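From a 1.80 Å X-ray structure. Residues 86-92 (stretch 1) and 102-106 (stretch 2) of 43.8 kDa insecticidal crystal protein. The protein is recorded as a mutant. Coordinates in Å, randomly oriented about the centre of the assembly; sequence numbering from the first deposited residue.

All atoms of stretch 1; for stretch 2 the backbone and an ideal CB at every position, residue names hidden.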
ATOM      1  N   ASN A  86      -3.938 -17.303   2.437  1.00 28.43           N
ATOM      2  CA  ASN A  86      -3.654 -18.731   2.380  1.00 29.34           C
ATOM      3  C   ASN A  86      -2.185 -19.055   2.654  1.00 28.70           C
ATOM      4  O   ASN A  86      -1.329 -18.894   1.769  1.00 27.44           O
ATOM      5  CB  ASN A  86      -4.027 -19.305   1.014  1.00 29.37           C
ATOM      6  CG  ASN A  86      -4.207 -20.794   1.062  1.00 31.66           C
ATOM      7  OD1 ASN A  86      -3.839 -21.424   2.051  1.00 31.05           O
ATOM      8  ND2 ASN A  86      -4.822 -21.366   0.025  1.00 34.08           N
ATOM      9  N   SER A  87      -1.914 -19.553   3.863  1.00 28.32           N
ATOM     10  CA  SER A  87      -0.538 -19.797   4.316  1.00 28.30           C
ATOM     11  C   SER A  87       0.210 -20.825   3.468  1.00 27.25           C
ATOM     12  O   SER A  87       1.441 -20.771   3.352  1.00 26.82           O
ATOM     13  CB  SER A  87      -0.509 -20.205   5.795  1.00 28.66           C
ATOM     14  OG  SER A  87      -0.733 -21.599   5.971  1.00 30.82           O
ATOM     15  N   ILE A  88      -0.543 -21.728   2.849  1.00 25.49           N
ATOM     16  CA  ILE A  88       0.065 -22.792   2.054  1.00 22.57           C
ATOM     17  C   ILE A  88       0.626 -22.318   0.752  1.00 20.72           C
ATOM     18  O   ILE A  88       0.991 -23.150  -0.074  1.00 19.56           O
ATOM     19  CB  ILE A  88      -0.972 -23.845   1.704  1.00 24.88           C
ATOM     20  CG1 ILE A  88      -2.043 -23.201   0.793  1.00 23.95           C
ATOM     21  CG2 ILE A  88      -1.548 -24.490   2.964  1.00 25.00           C
ATOM     22  CD1 ILE A  88      -2.902 -24.218  -0.043  1.00 24.38           C
ATOM     23  N   GLN A  89       0.613 -21.013   0.494  1.00 17.84           N
ATOM     24  CA  GLN A  89       1.261 -20.530  -0.715  1.00 17.84           C
ATOM     25  C   GLN A  89       2.549 -19.779  -0.378  1.00 17.01           C
ATOM     26  O   GLN A  89       3.183 -19.226  -1.258  1.00 16.41           O
ATOM     27  CB  GLN A  89       0.317 -19.634  -1.494  1.00 17.42           C
ATOM     28  CG  GLN A  89      -0.910 -20.399  -2.011  1.00 18.05           C
ATOM     29  CD  GLN A  89      -1.927 -19.487  -2.643  1.00 17.81           C
ATOM     30  OE1 GLN A  89      -1.841 -18.275  -2.506  1.00 16.72           O
ATOM     31  NE2 GLN A  89      -2.896 -20.061  -3.318  1.00 17.28           N
ATOM     32  N   LYS A  90       2.915 -19.733   0.903  1.00 16.50           N
ATOM     33  CA  LYS A  90       4.137 -18.988   1.306  1.00 17.26           C
ATOM     34  C   LYS A  90       5.388 -19.872   1.389  1.00 16.82           C
ATOM     35  O   LYS A  90       5.339 -20.997   1.902  1.00 17.33           O
ATOM     36  CB  LYS A  90       3.926 -18.283   2.657  1.00 17.17           C
ATOM     37  CG  LYS A  90       2.742 -17.290   2.670  1.00 18.77           C
ATOM     38  CD  LYS A  90       2.761 -16.452   3.967  1.00 23.15           C
ATOM     39  CE  LYS A  90       2.298 -17.292   5.125  1.00 24.99           C
ATOM     40  NZ  LYS A  90       2.226 -16.548   6.480  1.00 29.11           N
ATOM     41  N   TRP A  91       6.514 -19.373   0.911  1.00 16.18           N
ATOM     42  CA  TRP A  91       7.743 -20.167   0.878  1.00 16.64           C
ATOM     43  C   TRP A  91       8.913 -19.430   1.502  1.00 17.61           C
ATOM     44  O   TRP A  91       8.935 -18.191   1.530  1.00 16.28           O
ATOM     45  CB  TRP A  91       8.111 -20.502  -0.594  1.00 16.38           C
ATOM     46  CG  TRP A  91       6.986 -21.226  -1.276  1.00 16.66           C
ATOM     47  CD1 TRP A  91       5.922 -20.677  -1.909  1.00 16.46           C
ATOM     48  CD2 TRP A  91       6.807 -22.636  -1.322  1.00 16.43           C
ATOM     49  NE1 TRP A  91       5.084 -21.664  -2.362  1.00 16.23           N
ATOM     50  CE2 TRP A  91       5.614 -22.884  -2.020  1.00 17.14           C
ATOM     51  CE3 TRP A  91       7.552 -23.724  -0.849  1.00 15.88           C
ATOM     52  CZ2 TRP A  91       5.143 -24.177  -2.269  1.00 17.50           C
ATOM     53  CZ3 TRP A  91       7.089 -25.008  -1.098  1.00 16.49           C
ATOM     54  CH2 TRP A  91       5.891 -25.222  -1.778  1.00 17.44           C
ATOM     55  N   GLN A  92       9.882 -20.212   1.994  1.00 17.76           N
ATOM     56  CA  GLN A  92      11.176 -19.710   2.419  1.00 19.22           C
ATOM     57  C   GLN A  92      12.171 -20.337   1.480  1.00 19.26           C
ATOM     58  O   GLN A  92      11.992 -21.494   1.105  1.00 18.42           O
ATOM     59  CB  GLN A  92      11.509 -20.129   3.861  1.00 20.23           C
ATOM     60  CG  GLN A  92      10.742 -19.355   4.895  1.00 25.10           C
ATOM     61  CD  GLN A  92      11.043 -19.835   6.295  1.00 31.44           C
ATOM     62  OE1 GLN A  92      10.131 -20.214   7.023  1.00 38.31           O
ATOM     63  NE2 GLN A  92      12.333 -19.844   6.677  1.00 34.15           N
ATOM     64  N   UNK A 102      14.003 -25.323  -0.372  1.00 15.00           N
ATOM     65  CA  UNK A 102      12.772 -24.565  -0.562  1.00 14.82           C
ATOM     66  C   UNK A 102      11.781 -25.118   0.427  1.00 15.07           C
ATOM     67  O   UNK A 102      11.398 -26.278   0.367  1.00 14.13           O
ATOM     68  CB  UNK A 102      12.248 -24.652  -1.997  1.00 14.82           C
ATOM     69  N   UNK A 103      11.388 -24.278   1.370  1.00 14.02           N
ATOM     70  CA  UNK A 103      10.569 -24.759   2.473  1.00 14.70           C
ATOM     71  C   UNK A 103       9.177 -24.112   2.486  1.00 15.95           C
ATOM     72  O   UNK A 103       9.029 -22.883   2.390  1.00 15.09           O
ATOM     73  CB  UNK A 103      11.281 -24.492   3.801  1.00 14.70           C
ATOM     74  N   UNK A 104       8.163 -24.954   2.606  1.00 15.20           N
ATOM     75  CA  UNK A 104       6.789 -24.469   2.725  1.00 16.31           C
ATOM     76  C   UNK A 104       6.545 -23.828   4.110  1.00 17.83           C
ATOM     77  O   UNK A 104       7.248 -24.111   5.096  1.00 16.35           O
ATOM     78  CB  UNK A 104       5.806 -25.618   2.491  1.00 16.31           C
ATOM     79  N   UNK A 105       5.552 -22.956   4.167  1.00 18.28           N
ATOM     80  CA  UNK A 105       5.079 -22.421   5.434  1.00 20.15           C
ATOM     81  C   UNK A 105       4.757 -23.524   6.439  1.00 20.42           C
ATOM     82  O   UNK A 105       4.861 -23.305   7.647  1.00 19.81           O
ATOM     83  CB  UNK A 105       3.842 -21.550   5.203  1.00 20.15           C
ATOM     84  N   UNK A 106       4.376 -24.700   5.960  1.00 20.26           N
ATOM     85  CA  UNK A 106       4.066 -25.803   6.851  1.00 20.66           C
ATOM     86  C   UNK A 106       5.307 -26.512   7.422  1.00 20.46           C
ATOM     87  O   UNK A 106       5.187 -27.484   8.165  1.00 20.19           O
ATOM     88  CB  UNK A 106       3.197 -26.818   6.105  1.00 20.66           C
TER

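The two stretches meet as antiparallel strands, with Trp91 opposite position 104 in a non-hydrogen-bonded pair and Gln92 opposite 103 in a hydrogen-bonded one. The register sets the faces on which the side chains of 103 and 104 emerge.

At position 102 the backbone is extended (phi/psi -110/115) and CA-to-CB points sideways. The ideal CB lies 4.9 Å from Trp91 CE3 and 4.4 Å from Gln92 O, so what stretch 1 offers is mainly the six-membered ring of Trp91. Extended angles and an apolar neighbour suit a branched aliphatic residue such as valine or isoleucine, though leucine or methionine could also serve. The residue is Ile102. With chi1 in the m well, its CG2 reaches to 3.6 Å from Trp91 CE3, while the end of the side chain leads away from stretch 1. Its CA also makes a CA-H...O contact with Gln92 O (3.6 Å).

Position 103 is tied to Gln92 by the backbone: 103 N donates to Gln92 O (2.9 Å) and Gln92 N donates to 103 O (2.8 Å), both nearly linear. Its CB emerges on the same face of the sheet as the Gln92 side chain, which ends in a polar amide. A long polar residue could run alongside it; glutamine, lysine, arginine or glutamate would all be reasonable, and threonine would also suit the extended backbone, without reaching the Gln92 amide. The deposited Gln103 is extended, with chi1 and chi2 both t, and brings its NE2 to 3.7 Å from Gln92 OE1. A water connects the two amides, accepting from Gln103 NE2 (2.5 Å) and donating weakly to Gln92 OE1 (3.5 Å).

Position 104 shares its face with Trp91. The ideal CB is already 3.9 Å from Trp91 CZ3, which favours a small residue such as alanine, serine, threonine or cysteine; the carbonyl of Lys90, with its O 4.7 Å from this CB, adds a polar element. The residue is Ser104. Its OG and Lys90 O each lie 2.7 Å from one water, which donates to the carbonyl and so links the two stretches beside the indole. Ser104 OG also accepts a hydrogen bond from the backbone N of position 106, at 3.1 Å from 106 N to Ser104 OG, bracing the chain as it leaves the strand.

At position 105 the angles turn to -52/-28, ending the extended run, and CA-to-CB points toward stretch 1. The backbone N donates to Lys90 O (3.0 Å). The ideal CB sits a tight 3.1 Å from Ser87 O, while the Ser87 hydroxyl and the Lys90 ammonium lie beyond it. A short acceptor, aspartate or asparagine, fits well, and the positive charge favours aspartate. Asp105 accepts a weak hydrogen bond at OD1 from Ser87 OG (3.4 Å) and forms a long salt bridge between OD2 and Lys90 NZ (3.9 Å).

Position 106 points sideways into space that stretch 1 leaves empty, so many polar residues would be tolerated. It is Asn106, with chi1 p.

Stretch 2 (102-106) IQSDN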
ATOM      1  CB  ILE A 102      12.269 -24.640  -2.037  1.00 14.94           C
ATOM      2  CG1 ILE A 102      13.299 -23.974  -2.954  1.00 14.78           C
ATOM      3  CG2 ILE A 102      10.935 -23.919  -2.160  1.00 15.12           C
ATOM      4  CD1 ILE A 102      13.127 -24.247  -4.483  1.00 13.89           C
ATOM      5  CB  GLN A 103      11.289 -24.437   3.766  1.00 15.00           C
ATOM      6  CG  GLN A 103      10.527 -24.845   5.056  1.00 18.49           C
ATOM      7  CD  GLN A 103      11.371 -24.618   6.289  1.00 25.50           C
ATOM      8  OE1 GLN A 103      12.470 -25.157   6.405  1.00 28.50           O
ATOM      9  NE2 GLN A 103      10.864 -23.803   7.212  1.00 29.23           N
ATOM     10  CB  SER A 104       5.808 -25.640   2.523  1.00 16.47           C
ATOM     11  OG  SER A 104       4.480 -25.265   2.908  1.00 17.07           O
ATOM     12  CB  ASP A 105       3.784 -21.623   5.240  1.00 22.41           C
ATOM     13  CG  ASP A 105       3.407 -20.878   6.487  1.00 26.43           C
ATOM     14  OD1 ASP A 105       2.441 -21.274   7.195  1.00 31.22           O
ATOM     15  OD2 ASP A 105       4.098 -19.911   6.864  1.00 32.10           O
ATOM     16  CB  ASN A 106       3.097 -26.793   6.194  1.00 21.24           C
ATOM     17  CG  ASN A 106       3.746 -27.665   5.165  1.00 21.93           C
ATOM     18  OD1 ASN A 106       4.961 -27.605   4.939  1.00 20.78           O
ATOM     19  ND2 ASN A 106       2.938 -28.494   4.518  1.00 22.41           N
TER
HETATM   20  O   HOH W   1       3.955 -23.228   1.144  1.00 19.03           O
HETATM   21  O   HOH W   2       8.480 -23.210   7.542  1.00 41.95           O
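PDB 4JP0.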